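Local structure of uncharacterized protein (Bacteroides vulgatus, 4FMR) at residues K7-D12 and E126-F131; N160-G165 and N193-L198; D167-V172 and T214-Y219. The protein is of unknown function, but probably binds DNA through an HU/IHF-like domain that is followed by a domain of immunoglobulin-like fold. All blocks are in the same frame, centred on the assembly; numbering follows the deposited sequence.

Contact 1: K7-D12 and E126-F131; sequences KAWLVD and ERPTKF
R127 lies across the indole of W9 where strand 4-12 of the HU/IHF-like DNA-binding domain runs beside the chain leaving strand 119-126 for the Ig-like domain. R127 CG sits over one face of the indole, 3.6 Å from W9 CG, in a CH-pi contact with the five-membered ring. The arginine chain bends at chi3 (68°), and its guanidinium is almost parallel to the indole, the two planes 4° apart. R127 CZ is 4.8 Å from the centroid of that W9 ring, an off-centre cation-pi contact. Further along the indole, W9 CH2 meets P128 CD obliquely at 3.7 Å. V11 runs alongside R127, with V11 CG1 3.7 Å from R127 CD. An alanine at W9 would remove the flat surface beneath R127 and beside P128, and would probably leave the guanidinium less well fixed.

Behind this first shell, W9 is held by backbone bonding to Q26 of strand 23-27, and the side chains of V11 and R127 also touch Q26. One residue on, L10 O receives a CA-H...O contact from E126 CA at 3.6 Å, and E126 CG packs on L10 CB. Both residues also touch the second subunit, L10 at its A90 and E126 at its N93. Near the domain junction K130 folds back at chi2 (-68°), bringing its NZ to 3.6 Å from D12 OD2 in a salt bridge.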
ATOM      1  N   LYS B   7      13.718 -14.896   5.051  1.00 49.45           N
ATOM      2  CA  LYS B   7      14.996 -14.735   5.759  1.00 51.01           C
ATOM      3  C   LYS B   7      15.138 -13.277   6.190  1.00 55.62           C
ATOM      4  O   LYS B   7      14.929 -12.381   5.367  1.00 53.04           O
ATOM      5  CB  LYS B   7      16.180 -15.177   4.888  1.00 53.34           C
ATOM      6  CG  LYS B   7      16.202 -16.669   4.583  1.00 63.54           C
ATOM      7  CD  LYS B   7      17.227 -16.970   3.518  1.00 72.61           C
ATOM      8  CE  LYS B   7      17.310 -18.433   3.192  1.00 87.03           C
ATOM      9  NZ  LYS B   7      18.446 -18.707   2.281  1.00 96.23           N
ATOM     10  N   ALA B   8      15.443 -13.026   7.476  1.00 55.42           N
ATOM     11  CA  ALA B   8      15.533 -11.649   7.957  1.00 56.40           C
ATOM     12  C   ALA B   8      16.750 -11.392   8.856  1.00 66.86           C
ATOM     13  O   ALA B   8      17.091 -12.211   9.717  1.00 68.63           O
ATOM     14  CB  ALA B   8      14.269 -11.286   8.716  1.00 56.58           C
ATOM     15  N   TRP B   9      17.383 -10.222   8.647  1.00 65.73           N
ATOM     16  CA  TRP B   9      18.508  -9.700   9.424  1.00 67.88           C
ATOM     17  C   TRP B   9      18.022  -8.844  10.571  1.00 73.84           C
ATOM     18  O   TRP B   9      16.913  -8.298  10.511  1.00 71.41           O
ATOM     19  CB  TRP B   9      19.448  -8.837   8.560  1.00 66.86           C
ATOM     20  CG  TRP B   9      20.111  -9.518   7.409  1.00 68.57           C
ATOM     21  CD1 TRP B   9      19.919  -9.257   6.083  1.00 70.51           C
ATOM     22  CD2 TRP B   9      21.173 -10.479   7.480  1.00 70.16           C
ATOM     23  NE1 TRP B   9      20.770 -10.026   5.320  1.00 71.03           N
ATOM     24  CE2 TRP B   9      21.537 -10.801   6.153  1.00 73.97           C
ATOM     25  CE3 TRP B   9      21.843 -11.115   8.541  1.00 73.49           C
ATOM     26  CZ2 TRP B   9      22.536 -11.738   5.856  1.00 74.65           C
ATOM     27  CZ3 TRP B   9      22.826 -12.051   8.246  1.00 76.49           C
ATOM     28  CH2 TRP B   9      23.160 -12.359   6.918  1.00 76.56           C
ATOM     29  N   LEU B  10      18.885  -8.651  11.580  1.00 74.05           N
ATOM     30  CA  LEU B  10      18.607  -7.773  12.709  1.00 75.29           C
ATOM     31  C   LEU B  10      19.452  -6.515  12.525  1.00 82.19           C
ATOM     32  O   LEU B  10      20.674  -6.554  12.692  1.00 84.08           O
ATOM     33  CB  LEU B  10      18.870  -8.475  14.058  1.00 76.98           C
ATOM     34  CG  LEU B  10      17.952  -9.653  14.412  1.00 81.50           C
ATOM     35  CD1 LEU B  10      18.582 -10.539  15.469  1.00 83.54           C
ATOM     36  CD2 LEU B  10      16.603  -9.176  14.884  1.00 82.40           C
ATOM     37  N   VAL B  11      18.808  -5.430  12.073  1.00 78.48           N
ATOM     38  CA  VAL B  11      19.463  -4.143  11.810  1.00 78.38           C
ATOM     39  C   VAL B  11      18.975  -3.119  12.846  1.00 84.24           C
ATOM     40  O   VAL B  11      17.951  -3.343  13.501  1.00 83.07           O
ATOM     41  CB  VAL B  11      19.266  -3.627  10.345  1.00 80.25           C
ATOM     42  CG1 VAL B  11      19.924  -4.553   9.323  1.00 79.56           C
ATOM     43  CG2 VAL B  11      17.793  -3.391  10.005  1.00 78.79           C
ATOM     44  N   ASP B  12      19.711  -2.002  12.993  1.00 83.39           N
ATOM     45  CA  ASP B  12      19.351  -0.937  13.928  1.00 84.41           C
ATOM     46  C   ASP B  12      18.208  -0.098  13.351  1.00 87.51           C
ATOM     47  O   ASP B  12      18.158   0.139  12.139  1.00 86.15           O
ATOM     48  CB  ASP B  12      20.573  -0.068  14.268  1.00 87.63           C
ATOM     49  CG  ASP B  12      21.587  -0.790  15.141  1.00103.63           C
ATOM     50  OD1 ASP B  12      21.261  -1.076  16.317  1.00105.96           O
ATOM     51  OD2 ASP B  12      22.707  -1.067  14.651  1.00111.15           O
ATOM     52  N   GLU B 126      22.377 -10.692  13.299  1.00 75.58           N
ATOM     53  CA  GLU B 126      22.852  -9.384  12.842  1.00 75.01           C
ATOM     54  C   GLU B 126      23.671  -9.544  11.574  1.00 78.95           C
ATOM     55  O   GLU B 126      24.267 -10.604  11.371  1.00 79.40           O
ATOM     56  CB  GLU B 126      23.662  -8.673  13.929  1.00 77.96           C
ATOM     57  CG  GLU B 126      22.776  -8.024  14.978  1.00 92.68           C
ATOM     58  CD  GLU B 126      23.498  -7.414  16.162  1.00125.73           C
ATOM     59  OE1 GLU B 126      24.349  -6.519  15.954  1.00124.72           O
ATOM     60  OE2 GLU B 126      23.175  -7.804  17.306  1.00127.70           O
ATOM     61  N   ARG B 127      23.672  -8.506  10.710  1.00 75.06           N
ATOM     62  CA  ARG B 127      24.410  -8.485   9.440  1.00 75.05           C
ATOM     63  C   ARG B 127      25.920  -8.682   9.704  1.00 81.95           C
ATOM     64  O   ARG B 127      26.438  -8.151  10.692  1.00 83.02           O
ATOM     65  CB  ARG B 127      24.139  -7.192   8.644  1.00 74.45           C
ATOM     66  CG  ARG B 127      22.686  -7.075   8.183  1.00 77.57           C
ATOM     67  CD  ARG B 127      22.441  -6.088   7.059  1.00 82.11           C
ATOM     68  NE  ARG B 127      23.032  -6.523   5.792  1.00 87.88           N
ATOM     69  CZ  ARG B 127      22.668  -6.071   4.595  1.00 98.70           C
ATOM     70  NH1 ARG B 127      21.685  -5.183   4.481  1.00 83.92           N
ATOM     71  NH2 ARG B 127      23.282  -6.505   3.501  1.00 80.54           N
ATOM     72  N   PRO B 128      26.614  -9.507   8.883  1.00 79.52           N
ATOM     73  CA  PRO B 128      28.037  -9.810   9.161  1.00 81.38           C
ATOM     74  C   PRO B 128      28.973  -8.592   9.181  1.00 84.49           C
ATOM     75  O   PRO B 128      29.906  -8.565   9.995  1.00 86.47           O
ATOM     76  CB  PRO B 128      28.434 -10.743   8.008  1.00 83.23           C
ATOM     77  CG  PRO B 128      27.146 -11.327   7.522  1.00 86.16           C
ATOM     78  CD  PRO B 128      26.127 -10.248   7.698  1.00 79.93           C
ATOM     79  N   THR B 129      28.739  -7.614   8.284  1.00 77.14           N
ATOM     80  CA  THR B 129      29.566  -6.413   8.144  1.00 76.17           C
ATOM     81  C   THR B 129      28.855  -5.172   8.699  1.00 75.64           C
ATOM     82  O   THR B 129      27.625  -5.154   8.790  1.00 75.25           O
ATOM     83  CB  THR B 129      29.953  -6.201   6.660  1.00 86.26           C
ATOM     84  OG1 THR B 129      30.893  -5.129   6.562  1.00 90.17           O
ATOM     85  CG2 THR B 129      28.748  -5.940   5.744  1.00 81.45           C
ATOM     86  N   LYS B 130      29.634  -4.136   9.058  1.00 68.90           N
ATOM     87  CA  LYS B 130      29.087  -2.867   9.541  1.00 66.84           C
ATOM     88  C   LYS B 130      29.093  -1.817   8.387  1.00 63.42           C
ATOM     89  O   LYS B 130      29.446  -0.655   8.583  1.00 64.06           O
ATOM     90  CB  LYS B 130      29.841  -2.366  10.796  1.00 72.10           C
ATOM     91  CG  LYS B 130      29.283  -2.939  12.112  1.00 97.07           C
ATOM     92  CD  LYS B 130      27.862  -2.415  12.425  1.00112.49           C
ATOM     93  CE  LYS B 130      27.156  -3.164  13.531  1.00125.58           C
ATOM     94  NZ  LYS B 130      25.764  -2.670  13.722  1.00130.06           N
ATOM     95  N   PHE B 131      28.681  -2.261   7.186  1.00 52.59           N
ATOM     96  CA  PHE B 131      28.553  -1.473   5.964  1.00 48.68           C
ATOM     97  C   PHE B 131      27.409  -2.048   5.160  1.00 51.21           C
ATOM     98  O   PHE B 131      27.570  -3.043   4.441  1.00 51.29           O
ATOM     99  CB  PHE B 131      29.859  -1.440   5.157  1.00 49.56           C
ATOM    100  CG  PHE B 131      29.767  -0.761   3.809  1.00 47.49           C
ATOM    101  CD1 PHE B 131      29.341   0.559   3.702  1.00 48.56           C
ATOM    102  CD2 PHE B 131      30.188  -1.412   2.655  1.00 47.29           C
ATOM    103  CE1 PHE B 131      29.288   1.200   2.457  1.00 47.78           C
ATOM    104  CE2 PHE B 131      30.158  -0.763   1.416  1.00 48.47           C
ATOM    105  CZ  PHE B 131      29.716   0.539   1.326  1.00 45.97           C
TER

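Contact 2: N160-G165 and N193-L198; sequences NLTVAG and NEPSRL
The carboxamide of N193 pairs with both the backbone N and O of V163. With CG anti to its own backbone N (chi1 -161°), N193 presents OD1 to V163 N at 2.7 Å, and ND2 to V163 O at 2.8 Å. Both bonds are nearly straight and each lies on a carbonyl lone pair; V163 O sits in the amide plane of N193, so the pair of bonds fixes the rotation of the carboxamide and satisfies the backbone N-H and C=O of V163, as a neighbouring strand's backbone would.

Two residues earlier, L161 N gives its hydrogen to P195 O at 2.8 Å, close to linear at 171° and again on a lone pair. N160 N lies near the same oxygen but at a poor angle; it turns instead to a water, which also bonds S196 OG. The side chain of N160 looks elsewhere: its ND2 reaches K130 O and its OD1 takes G222 N.

P195 and S196 form the tip of a tight beta-hairpin between strands 190-193 and 197-201 of the Ig-like domain, and the loop after strand 153-159 lies against it. E194 N bonds R197 O across the hairpin, with a weaker return bond from R197 N to E194 O. E194 OE1 takes R197 NH2 on its syn lone pair, a salt bridge of 2.9 Å.

T162 OG1 comes to 3.0 Å from P195 N, but proline has no hydrogen to share, so the hydroxyl merely rests against the ring, 3.4 Å from P195 CD. T162 O is bonded by T217 OG1, and the same hydroxyl oxygen accepts A164 N. On the apolar side of the contact the isobutyl group of L198 fills in: L198 CG packs at 3.9 Å on L161 CB, and L198 CD1 lies near V163 CG2.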
ATOM      1  N   ASN B 160      27.933   3.256   7.952  1.00 47.72           N
ATOM      2  CA  ASN B 160      29.107   3.767   7.236  1.00 49.09           C
ATOM      3  C   ASN B 160      28.835   3.944   5.733  1.00 50.83           C
ATOM      4  O   ASN B 160      29.612   3.498   4.891  1.00 51.28           O
ATOM      5  CB  ASN B 160      30.305   2.841   7.474  1.00 52.87           C
ATOM      6  CG  ASN B 160      30.717   2.853   8.918  1.00 70.20           C
ATOM      7  OD1 ASN B 160      31.081   3.900   9.480  1.00 63.60           O
ATOM      8  ND2 ASN B 160      30.621   1.698   9.560  1.00 58.72           N
ATOM      9  N   LEU B 161      27.753   4.662   5.426  1.00 45.15           N
ATOM     10  CA  LEU B 161      27.266   4.907   4.068  1.00 42.92           C
ATOM     11  C   LEU B 161      27.877   6.170   3.423  1.00 47.68           C
ATOM     12  O   LEU B 161      27.655   6.364   2.226  1.00 47.56           O
ATOM     13  CB  LEU B 161      25.720   5.033   4.075  1.00 40.80           C
ATOM     14  CG  LEU B 161      24.911   3.763   4.385  1.00 44.16           C
ATOM     15  CD1 LEU B 161      23.405   4.025   4.244  1.00 42.76           C
ATOM     16  CD2 LEU B 161      25.286   2.618   3.452  1.00 42.47           C
ATOM     17  N   THR B 162      28.654   7.001   4.188  1.00 44.12           N
ATOM     18  CA  THR B 162      29.272   8.251   3.702  1.00 44.29           C
ATOM     19  C   THR B 162      29.984   8.022   2.373  1.00 47.26           C
ATOM     20  O   THR B 162      30.826   7.131   2.278  1.00 48.18           O
ATOM     21  CB  THR B 162      30.256   8.850   4.739  1.00 48.77           C
ATOM     22  OG1 THR B 162      29.594   9.017   5.984  1.00 49.49           O
ATOM     23  CG2 THR B 162      30.824  10.204   4.314  1.00 44.58           C
ATOM     24  N   VAL B 163      29.630   8.812   1.353  1.00 42.40           N
ATOM     25  CA  VAL B 163      30.262   8.723   0.031  1.00 42.58           C
ATOM     26  C   VAL B 163      31.561   9.577   0.088  1.00 47.26           C
ATOM     27  O   VAL B 163      31.499  10.787   0.285  1.00 46.08           O
ATOM     28  CB  VAL B 163      29.287   9.135  -1.110  1.00 44.15           C
ATOM     29  CG1 VAL B 163      30.007   9.207  -2.451  1.00 43.62           C
ATOM     30  CG2 VAL B 163      28.102   8.168  -1.200  1.00 42.87           C
ATOM     31  N   ALA B 164      32.720   8.928   0.017  1.00 46.58           N
ATOM     32  CA  ALA B 164      34.025   9.613   0.111  1.00 48.35           C
ATOM     33  C   ALA B 164      35.082   8.884  -0.706  1.00 53.89           C
ATOM     34  O   ALA B 164      34.925   7.690  -0.987  1.00 53.26           O
ATOM     35  CB  ALA B 164      34.475   9.717   1.568  1.00 49.98           C
ATOM     36  N   GLY B 165      36.138   9.609  -1.087  1.00 51.07           N
ATOM     37  CA  GLY B 165      37.221   9.050  -1.880  1.00 51.60           C
ATOM     38  C   GLY B 165      37.422   9.681  -3.243  1.00 55.99           C
ATOM     39  O   GLY B 165      36.486  10.199  -3.857  1.00 53.16           O
ATOM     40  N   ASN B 193      25.199  13.557   3.504  1.00 40.00           N
ATOM     41  CA  ASN B 193      26.220  12.516   3.366  1.00 40.91           C
ATOM     42  C   ASN B 193      26.782  12.060   4.738  1.00 47.47           C
ATOM     43  O   ASN B 193      27.967  12.221   5.020  1.00 51.01           O
ATOM     44  CB  ASN B 193      27.359  13.049   2.465  1.00 40.88           C
ATOM     45  CG  ASN B 193      28.232  11.964   1.879  1.00 49.49           C
ATOM     46  OD1 ASN B 193      27.853  10.801   1.855  1.00 38.58           O
ATOM     47  ND2 ASN B 193      29.423  12.317   1.384  1.00 38.12           N
ATOM     48  N   GLU B 194      25.929  11.485   5.579  1.00 42.73           N
ATOM     49  CA  GLU B 194      26.315  11.022   6.913  1.00 43.47           C
ATOM     50  C   GLU B 194      26.521   9.482   6.943  1.00 47.15           C
ATOM     51  O   GLU B 194      25.941   8.786   6.094  1.00 44.99           O
ATOM     52  CB  GLU B 194      25.242  11.431   7.937  1.00 44.64           C
ATOM     53  CG  GLU B 194      25.152  12.927   8.200  1.00 51.44           C
ATOM     54  CD  GLU B 194      24.053  13.369   9.154  1.00 63.00           C
ATOM     55  OE1 GLU B 194      23.024  12.662   9.295  1.00 54.36           O
ATOM     56  OE2 GLU B 194      24.199  14.478   9.710  1.00 52.79           O
ATOM     57  N   PRO B 195      27.326   8.936   7.911  1.00 45.29           N
ATOM     58  CA  PRO B 195      27.542   7.472   7.959  1.00 44.44           C
ATOM     59  C   PRO B 195      26.251   6.658   8.128  1.00 46.84           C
ATOM     60  O   PRO B 195      26.083   5.654   7.427  1.00 44.57           O
ATOM     61  CB  PRO B 195      28.458   7.283   9.178  1.00 47.83           C
ATOM     62  CG  PRO B 195      29.112   8.591   9.386  1.00 52.80           C
ATOM     63  CD  PRO B 195      28.120   9.626   8.959  1.00 47.38           C
ATOM     64  N   SER B 196      25.317   7.116   8.988  1.00 44.15           N
ATOM     65  CA  SER B 196      24.075   6.386   9.259  1.00 44.19           C
ATOM     66  C   SER B 196      22.897   6.781   8.351  1.00 46.86           C
ATOM     67  O   SER B 196      21.845   6.130   8.422  1.00 45.21           O
ATOM     68  CB  SER B 196      23.652   6.582  10.713  1.00 49.72           C
ATOM     69  OG  SER B 196      24.507   5.869  11.593  1.00 66.04           O
ATOM     70  N   ARG B 197      23.060   7.827   7.510  1.00 43.59           N
ATOM     71  CA  ARG B 197      21.964   8.317   6.676  1.00 42.43           C
ATOM     72  C   ARG B 197      22.425   9.140   5.462  1.00 44.81           C
ATOM     73  O   ARG B 197      23.167  10.125   5.590  1.00 45.52           O
ATOM     74  CB  ARG B 197      21.049   9.188   7.560  1.00 44.07           C
ATOM     75  CG  ARG B 197      19.935   9.955   6.867  1.00 50.43           C
ATOM     76  CD  ARG B 197      19.107  10.691   7.899  1.00 53.96           C
ATOM     77  NE  ARG B 197      19.938  11.591   8.697  1.00 54.17           N
ATOM     78  CZ  ARG B 197      19.491  12.346   9.691  1.00 64.91           C
ATOM     79  NH1 ARG B 197      18.209  12.313  10.037  1.00 57.24           N
ATOM     80  NH2 ARG B 197      20.323  13.132  10.355  1.00 49.20           N
ATOM     81  N   LEU B 198      21.939   8.740   4.290  1.00 38.58           N
ATOM     82  CA  LEU B 198      22.132   9.470   3.040  1.00 37.19           C
ATOM     83  C   LEU B 198      20.816  10.013   2.546  1.00 39.35           C
ATOM     84  O   LEU B 198      19.841   9.262   2.480  1.00 38.30           O
ATOM     85  CB  LEU B 198      22.754   8.619   1.903  1.00 36.24           C
ATOM     86  CG  LEU B 198      24.108   7.974   2.078  1.00 41.31           C
ATOM     87  CD1 LEU B 198      24.439   7.118   0.844  1.00 40.07           C
ATOM     88  CD2 LEU B 198      25.195   9.008   2.351  1.00 43.33           C
TER
HETATM   89  O   HOH W   1      26.927   4.704  10.714  1.00 46.06           O

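Contact 3: D167-V172 and T214-Y219; sequences DPSVGV and TVTTQY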
ATOM      1  N   ASP B 167      38.582   7.958  -6.042  1.00 58.16           N
ATOM      2  CA  ASP B 167      38.238   7.033  -7.114  1.00 58.45           C
ATOM      3  C   ASP B 167      36.940   7.471  -7.857  1.00 62.97           C
ATOM      4  O   ASP B 167      35.934   7.793  -7.211  1.00 60.83           O
ATOM      5  CB  ASP B 167      38.093   5.605  -6.565  1.00 59.86           C
ATOM      6  CG  ASP B 167      38.118   4.523  -7.615  1.00 68.82           C
ATOM      7  OD1 ASP B 167      37.195   4.492  -8.460  1.00 66.90           O
ATOM      8  OD2 ASP B 167      39.011   3.655  -7.544  1.00 78.01           O
ATOM      9  N   PRO B 168      36.976   7.488  -9.217  1.00 61.17           N
ATOM     10  CA  PRO B 168      35.794   7.917  -9.995  1.00 59.76           C
ATOM     11  C   PRO B 168      34.566   7.000  -9.858  1.00 62.00           C
ATOM     12  O   PRO B 168      33.474   7.446 -10.221  1.00 60.67           O
ATOM     13  CB  PRO B 168      36.296   7.902 -11.446  1.00 62.37           C
ATOM     14  CG  PRO B 168      37.805   7.980 -11.338  1.00 68.91           C
ATOM     15  CD  PRO B 168      38.121   7.191 -10.109  1.00 64.55           C
ATOM     16  N   SER B 169      34.721   5.746  -9.350  1.00 57.84           N
ATOM     17  CA  SER B 169      33.596   4.804  -9.162  1.00 55.94           C
ATOM     18  C   SER B 169      32.738   5.145  -7.905  1.00 56.87           C
ATOM     19  O   SER B 169      31.614   4.675  -7.799  1.00 55.38           O
ATOM     20  CB  SER B 169      34.104   3.369  -9.051  1.00 59.71           C
ATOM     21  OG  SER B 169      34.915   3.206  -7.900  1.00 70.89           O
ATOM     22  N   VAL B 170      33.279   5.946  -6.971  1.00 51.90           N
ATOM     23  CA  VAL B 170      32.643   6.358  -5.714  1.00 50.51           C
ATOM     24  C   VAL B 170      31.342   7.139  -6.034  1.00 51.80           C
ATOM     25  O   VAL B 170      31.321   7.967  -6.935  1.00 51.26           O
ATOM     26  CB  VAL B 170      33.677   7.177  -4.878  1.00 55.55           C
ATOM     27  CG1 VAL B 170      33.036   8.087  -3.845  1.00 54.79           C
ATOM     28  CG2 VAL B 170      34.722   6.266  -4.239  1.00 56.36           C
ATOM     29  N   GLY B 171      30.262   6.798  -5.335  1.00 46.95           N
ATOM     30  CA  GLY B 171      28.957   7.402  -5.545  1.00 44.52           C
ATOM     31  C   GLY B 171      27.788   6.439  -5.479  1.00 46.72           C
ATOM     32  O   GLY B 171      27.929   5.280  -5.070  1.00 46.65           O
ATOM     33  N   VAL B 172      26.609   6.946  -5.854  1.00 41.72           N
ATOM     34  CA  VAL B 172      25.369   6.181  -5.847  1.00 39.17           C
ATOM     35  C   VAL B 172      24.968   5.901  -7.293  1.00 42.29           C
ATOM     36  O   VAL B 172      24.994   6.804  -8.127  1.00 41.76           O
ATOM     37  CB  VAL B 172      24.226   6.862  -5.045  1.00 40.38           C
ATOM     38  CG1 VAL B 172      23.064   5.890  -4.832  1.00 38.64           C
ATOM     39  CG2 VAL B 172      24.737   7.381  -3.702  1.00 40.09           C
ATOM     40  N   THR B 214      23.097   0.986  -5.442  1.00 36.02           N
ATOM     41  CA  THR B 214      24.411   0.674  -4.883  1.00 36.33           C
ATOM     42  C   THR B 214      25.101   1.943  -4.410  1.00 38.73           C
ATOM     43  O   THR B 214      25.059   2.968  -5.084  1.00 36.35           O
ATOM     44  CB  THR B 214      25.252  -0.081  -5.934  1.00 42.30           C
ATOM     45  OG1 THR B 214      24.531  -1.268  -6.298  1.00 40.72           O
ATOM     46  CG2 THR B 214      26.669  -0.453  -5.439  1.00 39.13           C
ATOM     47  N   VAL B 215      25.698   1.857  -3.201  1.00 36.90           N
ATOM     48  CA  VAL B 215      26.516   2.872  -2.541  1.00 35.95           C
ATOM     49  C   VAL B 215      27.951   2.378  -2.631  1.00 39.53           C
ATOM     50  O   VAL B 215      28.257   1.340  -2.052  1.00 36.95           O
ATOM     51  CB  VAL B 215      26.085   3.174  -1.068  1.00 38.78           C
ATOM     52  CG1 VAL B 215      27.115   4.069  -0.363  1.00 38.79           C
ATOM     53  CG2 VAL B 215      24.689   3.802  -0.997  1.00 36.69           C
ATOM     54  N   THR B 216      28.809   3.079  -3.392  1.00 38.83           N
ATOM     55  CA  THR B 216      30.232   2.739  -3.546  1.00 39.81           C
ATOM     56  C   THR B 216      31.050   3.843  -2.859  1.00 47.43           C
ATOM     57  O   THR B 216      30.834   5.037  -3.123  1.00 47.15           O
ATOM     58  CB  THR B 216      30.602   2.549  -5.017  1.00 44.26           C
ATOM     59  OG1 THR B 216      29.754   1.559  -5.578  1.00 42.71           O
ATOM     60  CG2 THR B 216      32.063   2.156  -5.216  1.00 40.50           C
ATOM     61  N   THR B 217      31.961   3.455  -1.952  1.00 45.29           N
ATOM     62  CA  THR B 217      32.709   4.463  -1.209  1.00 46.09           C
ATOM     63  C   THR B 217      34.044   3.918  -0.716  1.00 51.89           C
ATOM     64  O   THR B 217      34.213   2.701  -0.585  1.00 52.41           O
ATOM     65  CB  THR B 217      31.836   4.987  -0.019  1.00 46.98           C
ATOM     66  OG1 THR B 217      32.464   6.112   0.599  1.00 45.63           O
ATOM     67  CG2 THR B 217      31.491   3.902   1.012  1.00 43.94           C
ATOM     68  N   GLN B 218      34.988   4.842  -0.426  1.00 48.32           N
ATOM     69  CA  GLN B 218      36.303   4.523   0.145  1.00 49.67           C
ATOM     70  C   GLN B 218      36.340   4.950   1.634  1.00 57.08           C
ATOM     71  O   GLN B 218      37.401   4.941   2.268  1.00 58.30           O
ATOM     72  CB  GLN B 218      37.429   5.185  -0.662  1.00 51.25           C
ATOM     73  CG  GLN B 218      37.646   4.505  -1.995  1.00 54.78           C
ATOM     74  CD  GLN B 218      38.529   5.284  -2.923  1.00 65.47           C
ATOM     75  OE1 GLN B 218      38.129   6.305  -3.490  1.00 55.16           O
ATOM     76  NE2 GLN B 218      39.722   4.772  -3.159  1.00 56.73           N
ATOM     77  N   TYR B 219      35.167   5.315   2.183  1.00 54.33           N
ATOM     78  CA  TYR B 219      34.989   5.698   3.578  1.00 55.63           C
ATOM     79  C   TYR B 219      35.074   4.453   4.447  1.00 65.67           C
ATOM     80  O   TYR B 219      34.294   3.517   4.253  1.00 64.79           O
ATOM     81  CB  TYR B 219      33.642   6.434   3.786  1.00 53.74           C
ATOM     82  CG  TYR B 219      33.352   6.787   5.231  1.00 52.96           C
ATOM     83  CD1 TYR B 219      33.972   7.876   5.846  1.00 54.99           C
ATOM     84  CD2 TYR B 219      32.466   6.027   5.989  1.00 52.55           C
ATOM     85  CE1 TYR B 219      33.728   8.188   7.184  1.00 56.39           C
ATOM     86  CE2 TYR B 219      32.204   6.335   7.322  1.00 54.00           C
ATOM     87  CZ  TYR B 219      32.832   7.418   7.917  1.00 63.64           C
ATOM     88  OH  TYR B 219      32.566   7.702   9.238  1.00 65.60           O
TER
HETATM   89  O   HOH W   2      27.720   2.822  -6.920  1.00 41.31           O
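Q218 points its CB toward the 167-172 segment, and the chain then runs out extended (chi2 168°) to a carboxamide beside D167. CG, placed anti to the carbonyl carbon, brushes V170 CG2 as the two side chains cross at about a right angle. CD comes next, 3.7 Å from D167 CB. At the tip the two branches part: Q218 OE1 accepts D167 N at 3.1 Å on a lone pair in the carbonyl plane, and also lies 3.5 Å from V170 CG2, while NE2 makes weak hydrogen bonds to K228 O and L227 O. Backbone groups thus engage both polar atoms of this buried amide.

The loop it holds is ordered from within as well. D167 OD1 accepts S169 N on its anti lone pair at 2.9 Å, an Asx turn, and S169 OG donates to the same oxygen from above the carboxylate plane. The same residues form a type I turn, D167 to V170 (V170 N to D167 O), that leads the chain into strand 171-176 beside T216.

There G171 N bonds T216 O and T216 N bonds G171 O, both at 2.9 Å and nearly straight. The backbone angles of G171 (phi 140°) would jam a CB against V170 O, so glycine suits the spot. T216 CG2 lies against S169 O at 3.6 Å. T216 OG1 bonds S232 OG on the next strand and a water that donates to G171 O. V172 and V215 share the opposite face, their CG2 atoms 4.5 Å apart; between the backbones V172 CA makes a CA-H...O contact with T214 O. G171 with T216 is the hydrogen-bonded and V172 with V215 the non-hydrogen-bonded pair of an antiparallel ladder, within one sheet of the Ig-like domain.

In the fold
Contact 3 is the most buried and belongs to the Ig-like domain's five-stranded sheet; there backbone ladder bonds dominate. Contact 2, in the same domain, is only partly buried and joins a loop to a hairpin, so one side-chain amide, N193, and the carbonyl of P195 do the bonding. The two lie about 10 Å apart between centres, and T217 OG1 links the two. Contact 1 sits where the DNA-binding domain gives way to the Ig-like one; more exposed, it has no hydrogen bond across its segments, relying on aromatic and ionic contacts. It meets the others through K130 O with N160 ND2, and through F131, which packs on V215 and T217.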